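Local coordinates for macrophage migration inhibitory factor (Oncomelania hupensis, PDB 6LR3), which belongs to the macrophage migration inhibitory factor family, whose small alpha/beta subunits assemble here into a trimer, at residues Met80-Ile85 against Val90-Ile95; Gly45-Ile48 against Asp53-Pro56. All coordinates share one frame; numbering follows the deposited sequence.

Contact 1 (Met80-Ile85 against Val90-Ile95); sequences MEDMFI and VRRERI. Unlike the reference sequence in segment 90-95: Val-90 (reference Ile).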
loop_
_atom_site.group_PDB
_atom_site.type_symbol
_atom_site.label_atom_id
_atom_site.label_comp_id
_atom_site.label_asym_id
_atom_site.label_seq_id
_atom_site.Cartn_x
_atom_site.Cartn_y
_atom_site.Cartn_z
ATOM N N MET B 80 -3.356 19.236 0.221
ATOM C CA MET B 80 -3.866 18.020 0.915
ATOM C C MET B 80 -3.822 18.250 2.424
ATOM O O MET B 80 -4.809 17.946 3.090
ATOM C CB MET B 80 -3.042 16.792 0.519
ATOM C CG MET B 80 -3.309 16.386 -0.883
ATOM S SD MET B 80 -2.177 15.045 -1.454
ATOM C CE MET B 80 -2.768 13.711 -0.418
ATOM N N GLU B 81 -2.719 18.755 2.959
ATOM C CA GLU B 81 -2.624 19.042 4.402
ATOM C C GLU B 81 -3.793 19.944 4.792
ATOM O O GLU B 81 -4.444 19.665 5.797
ATOM C CB GLU B 81 -1.312 19.728 4.739
ATOM C CG GLU B 81 -0.139 18.775 4.746
ATOM C CD GLU B 81 1.177 19.546 4.899
ATOM O OE1 GLU B 81 1.138 20.804 4.798
ATOM O OE2 GLU B 81 2.202 18.882 5.143
ATOM N N ASP B 82 -4.037 20.998 4.016
ATOM C CA ASP B 82 -5.109 21.961 4.390
ATOM C C ASP B 82 -6.449 21.215 4.480
ATOM O O ASP B 82 -7.239 21.493 5.416
ATOM C CB ASP B 82 -5.201 23.113 3.405
ATOM C CG ASP B 82 -4.058 24.098 3.477
ATOM O OD1 ASP B 82 -3.203 23.986 4.354
ATOM O OD2 ASP B 82 -4.045 24.969 2.624
ATOM N N MET B 83 -6.724 20.340 3.512
ATOM C CA MET B 83 -7.991 19.583 3.503
ATOM C C MET B 83 -8.007 18.614 4.688
ATOM O O MET B 83 -9.050 18.454 5.295
ATOM C CB MET B 83 -8.157 18.826 2.175
ATOM C CG MET B 83 -9.487 18.207 2.075
ATOM S SD MET B 83 -9.803 17.610 0.410
ATOM C CE MET B 83 -9.925 19.114 -0.538
ATOM N N PHE B 84 -6.896 17.959 5.008
ATOM C CA PHE B 84 -6.836 17.006 6.143
ATOM C C PHE B 84 -7.029 17.751 7.444
ATOM O O PHE B 84 -7.690 17.248 8.334
ATOM C CB PHE B 84 -5.496 16.268 6.181
ATOM C CG PHE B 84 -5.231 15.370 5.001
ATOM C CD1 PHE B 84 -6.241 14.919 4.168
ATOM C CD2 PHE B 84 -3.934 14.971 4.733
ATOM C CE1 PHE B 84 -5.944 14.101 3.081
ATOM C CE2 PHE B 84 -3.648 14.128 3.671
ATOM C CZ PHE B 84 -4.657 13.654 2.882
ATOM N N ILE B 85 -6.411 18.925 7.573
ATOM C CA ILE B 85 -6.565 19.764 8.794
ATOM C C ILE B 85 -8.058 20.105 8.945
ATOM O O ILE B 85 -8.607 19.890 10.013
ATOM C CB ILE B 85 -5.670 21.011 8.683
ATOM C CG1 ILE B 85 -4.187 20.647 8.804
ATOM C CG2 ILE B 85 -6.092 22.073 9.691
ATOM C CD1 ILE B 85 -3.230 21.693 8.242
ATOM N N VAL B 90 -6.638 17.029 11.977
ATOM C CA VAL B 90 -5.262 16.570 12.247
ATOM C C VAL B 90 -4.370 17.796 12.148
ATOM O O VAL B 90 -4.580 18.638 11.251
ATOM C CB VAL B 90 -4.886 15.464 11.251
ATOM C CG1 VAL B 90 -3.467 15.003 11.413
ATOM C CG2 VAL B 90 -5.774 14.249 11.450
ATOM N N ARG B 91 -3.397 17.907 13.050
ATOM C CA ARG B 91 -2.416 19.008 12.974
ATOM C C ARG B 91 -1.497 18.791 11.781
ATOM O O ARG B 91 -1.195 17.598 11.422
ATOM C CB ARG B 91 -1.624 19.037 14.266
ATOM C CG ARG B 91 -2.476 19.518 15.441
ATOM C CD ARG B 91 -1.975 19.168 16.829
ATOM N NE ARG B 91 -0.600 18.767 16.978
ATOM C CZ ARG B 91 -0.180 17.584 17.419
ATOM N NH1 ARG B 91 -1.037 16.624 17.769
ATOM N NH2 ARG B 91 1.121 17.366 17.472
ATOM N N ARG B 92 -1.015 19.874 11.189
ATOM C CA ARG B 92 -0.094 19.785 10.037
ATOM C C ARG B 92 1.131 18.947 10.419
ATOM O O ARG B 92 1.625 18.193 9.545
ATOM C CB ARG B 92 0.321 21.168 9.546
ATOM C CG ARG B 92 0.848 21.164 8.133
ATOM C CD ARG B 92 1.256 22.541 7.659
ATOM N NE ARG B 92 0.109 23.447 7.613
ATOM C CZ ARG B 92 -0.730 23.582 6.605
ATOM N NH1 ARG B 92 -0.616 22.865 5.505
ATOM N NH2 ARG B 92 -1.724 24.451 6.705
ATOM N N GLU B 93 1.596 19.019 11.670
ATOM C CA GLU B 93 2.802 18.277 12.094
ATOM C C GLU B 93 2.472 16.814 12.377
ATOM O O GLU B 93 3.368 16.099 12.894
ATOM C CB GLU B 93 3.458 18.962 13.307
ATOM C CG GLU B 93 2.595 18.933 14.551
ATOM C CD GLU B 93 1.748 20.182 14.771
ATOM O OE1 GLU B 93 1.337 20.884 13.784
ATOM O OE2 GLU B 93 1.443 20.434 15.963
ATOM N N ARG B 94 1.262 16.340 12.054
ATOM C CA ARG B 94 0.885 14.921 12.188
ATOM C C ARG B 94 0.518 14.361 10.811
ATOM O O ARG B 94 -0.206 13.336 10.746
ATOM C CB ARG B 94 -0.237 14.763 13.203
ATOM C CG ARG B 94 0.182 15.124 14.616
ATOM C CD ARG B 94 1.063 14.073 15.246
ATOM N NE ARG B 94 0.291 12.880 15.580
ATOM C CZ ARG B 94 0.804 11.825 16.198
ATOM N NH1 ARG B 94 2.074 11.810 16.537
ATOM N NH2 ARG B 94 0.055 10.770 16.451
ATOM N N ILE B 95 0.981 15.009 9.745
ATOM C CA ILE B 95 0.652 14.579 8.350
ATOM C C ILE B 95 1.943 14.318 7.582
ATOM O O ILE B 95 2.774 15.206 7.504
ATOM C CB ILE B 95 -0.205 15.627 7.620
ATOM C CG1 ILE B 95 -1.481 15.934 8.392
ATOM C CG2 ILE B 95 -0.495 15.190 6.198
ATOM C CD1 ILE B 95 -2.206 17.183 7.912
HETATM O O HOH W 1 2.650 16.306 4.747
#
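The guanidinium of Arg-92 lies with one face over the end of Ile-85, whose CD1 sits above the centre of the group at 3.5 Å from CZ, while its edge is turned to two acids of helix 70-88. NH1 gives a nearly straight bond to Glu-81 OE1 (2.8 Å), reaching that oxygen on its anti side, somewhat out of the carboxylate plane. NH1 and NH2 together grip OD1 of Asp-82 end-on, the shorter bond being the 2.8 Å one from NH2 to OD1; this carboxylate stands almost perpendicular to the guanidinium, their planes 82° apart. The Arg-92 chain runs out extended as far as CD and bends at chi3 (-63°), which brings its guanidinium against Glu-81 and Asp-82. Deeper in, the Phe-84 ring takes CG2 of Ile-95 at its edge, 3.7 Å from CD2, and has the Met-80 carbonyl oxygen above one face near the rim. CD1 of the same Ile-95 packs on CB of Phe-84. Ile-85 also covers the backbone of the loop, its CG1 lying 3.2 Å from Val-90 O. The other oxygen of Glu-81, OE2, receives a water that also bonds Ile-95 O, and accepts from the backbone of Gly-111 of the second subunit. One arginine thus probably balances two neighbouring carboxylates, pinning loop to helix over an apolar layer, and Glu-81 links this salt-bridge network to the second subunit's backbone.

Contact 2 (Gly45-Ile48 against Asp53-Pro56); sequences GANI and DRNP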
loop_
_atom_site.group_PDB
_atom_site.type_symbol
_atom_site.label_atom_id
_atom_site.label_comp_id
_atom_site.label_asym_id
_atom_site.label_seq_id
_atom_site.Cartn_x
_atom_site.Cartn_y
_atom_site.Cartn_z
ATOM N N GLY B 45 -10.169 5.149 10.926
ATOM C CA GLY B 45 -10.128 4.324 12.145
ATOM C C GLY B 45 -9.027 3.292 12.029
ATOM O O GLY B 45 -9.122 2.229 12.680
ATOM N N ALA B 46 -8.000 3.578 11.247
ATOM C CA ALA B 46 -6.871 2.662 11.023
ATOM C C ALA B 46 -6.047 2.573 12.298
ATOM O O ALA B 46 -5.975 3.565 13.054
ATOM C CB ALA B 46 -6.061 3.075 9.839
ATOM N N ASN B 47 -5.428 1.417 12.516
ATOM C CA ASN B 47 -4.512 1.247 13.666
ATOM C C ASN B 47 -3.137 1.759 13.264
ATOM O O ASN B 47 -2.208 0.962 13.079
ATOM C CB ASN B 47 -4.475 -0.184 14.159
ATOM C CG ASN B 47 -3.732 -0.237 15.467
ATOM O OD1 ASN B 47 -3.275 0.797 15.980
ATOM N ND2 ASN B 47 -3.569 -1.439 15.988
ATOM N N ILE B 48 -3.044 3.068 13.093
ATOM C CA ILE B 48 -1.800 3.741 12.694
ATOM C C ILE B 48 -1.419 4.696 13.820
ATOM O O ILE B 48 -2.257 5.499 14.268
ATOM C CB ILE B 48 -1.930 4.418 11.318
ATOM C CG1 ILE B 48 -0.601 5.038 10.907
ATOM C CG2 ILE B 48 -3.076 5.442 11.252
ATOM C CD1 ILE B 48 -0.602 5.435 9.432
ATOM N N ASP B 53 2.580 7.547 19.569
ATOM C CA ASP B 53 1.325 7.934 20.258
ATOM C C ASP B 53 0.156 7.943 19.275
ATOM O O ASP B 53 0.360 7.888 18.035
ATOM C CB ASP B 53 1.492 9.238 21.025
ATOM C CG ASP B 53 1.553 10.438 20.125
ATOM O OD1 ASP B 53 0.622 10.582 19.316
ATOM O OD2 ASP B 53 2.523 11.209 20.250
ATOM N N ARG B 54 -1.043 7.988 19.825
ATOM C CA ARG B 54 -2.277 7.759 19.060
ATOM C C ARG B 54 -3.034 9.070 18.889
ATOM O O ARG B 54 -4.223 9.007 18.568
ATOM C CB ARG B 54 -3.071 6.646 19.729
ATOM C CG ARG B 54 -2.313 5.325 19.765
ATOM C CD ARG B 54 -3.220 4.233 20.200
ATOM N NE ARG B 54 -2.608 2.913 20.208
ATOM C CZ ARG B 54 -2.460 2.135 19.146
ATOM N NH1 ARG B 54 -2.808 2.568 17.953
ATOM N NH2 ARG B 54 -1.947 0.933 19.272
ATOM N N ASN B 55 -2.369 10.205 19.025
ATOM C CA ASN B 55 -2.991 11.488 18.625
ATOM C C ASN B 55 -3.310 11.386 17.132
ATOM O O ASN B 55 -2.693 10.594 16.401
ATOM C CB ASN B 55 -2.098 12.684 18.937
ATOM C CG ASN B 55 -1.966 12.881 20.434
ATOM O OD1 ASN B 55 -2.898 12.619 21.188
ATOM N ND2 ASN B 55 -0.786 13.283 20.856
ATOM N N PRO B 56 -4.288 12.156 16.645
ATOM C CA PRO B 56 -4.705 12.063 15.248
ATOM C C PRO B 56 -3.488 12.247 14.343
ATOM O O PRO B 56 -2.635 13.097 14.596
ATOM C CB PRO B 56 -5.704 13.219 15.091
ATOM C CG PRO B 56 -6.310 13.311 16.476
ATOM C CD PRO B 56 -5.129 13.093 17.399
HETATM O O HOH W 2 -3.477 5.271 16.621
#
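Asn-47 and Arg-54 approach each other obliquely across the mouth of a loop, with the amide and guanidinium planes 36° apart. The bond between them runs from Arg-54 NH1 to Asn-47 OD1 at 2.7 Å, with an N-H...O angle of 153°. The donor is tilted slightly from the carbonyl plane, and the oxygen equally from the guanidinium plane. Arg-54 spans the gap with a chain extended from CG to NE, whereas Asn-47 holds its CG opposite its own backbone N (chi1 -170°), which swings the amide out to meet the arginine. NH1 has a second partner in a water at 3.1 Å, which lies at the edge of the guanidinium and donates to the carbonyl O of Ile-48, 2.7 Å away. NH2 of Arg-54 bonds OE1 of Gln-20 of the second subunit. Asp-53 OD1 accepts from the backbone N of Asn-55 (3.0 Å), closing an Asx turn that has Arg-54 at its middle. Asn-47 is itself the centre of an inverse gamma turn, and Ile-48 then enters an antiparallel ladder with a strand of the second subunit. Two tight turns, one inverse gamma and one Asx, thus flank the short strand 48-50, through which the sheet of the neighbouring subunit is extended in the MIF-family trimer.

How the contacts relate
From the N terminus, contact 2 comes first: after strand 39-43 it closes the excursion through strand 48-50, and the chain then enters strand 58-64. Helix 70-88 follows, and contact 1 closes the connection from its last turns to strand 95-101, an outer strand of the four-stranded sheet within the chain. The two closures lie in series, neither enclosing nor crossing the other, with centres about 14 Å apart. They nevertheless meet in space: Arg-94 NH2 forms a salt bridge with Asp-53 OD1 and probably a hydrogen bond with Asn-55 O, while Val-90 packs on Pro-56. Both contacts also touch the second subunit.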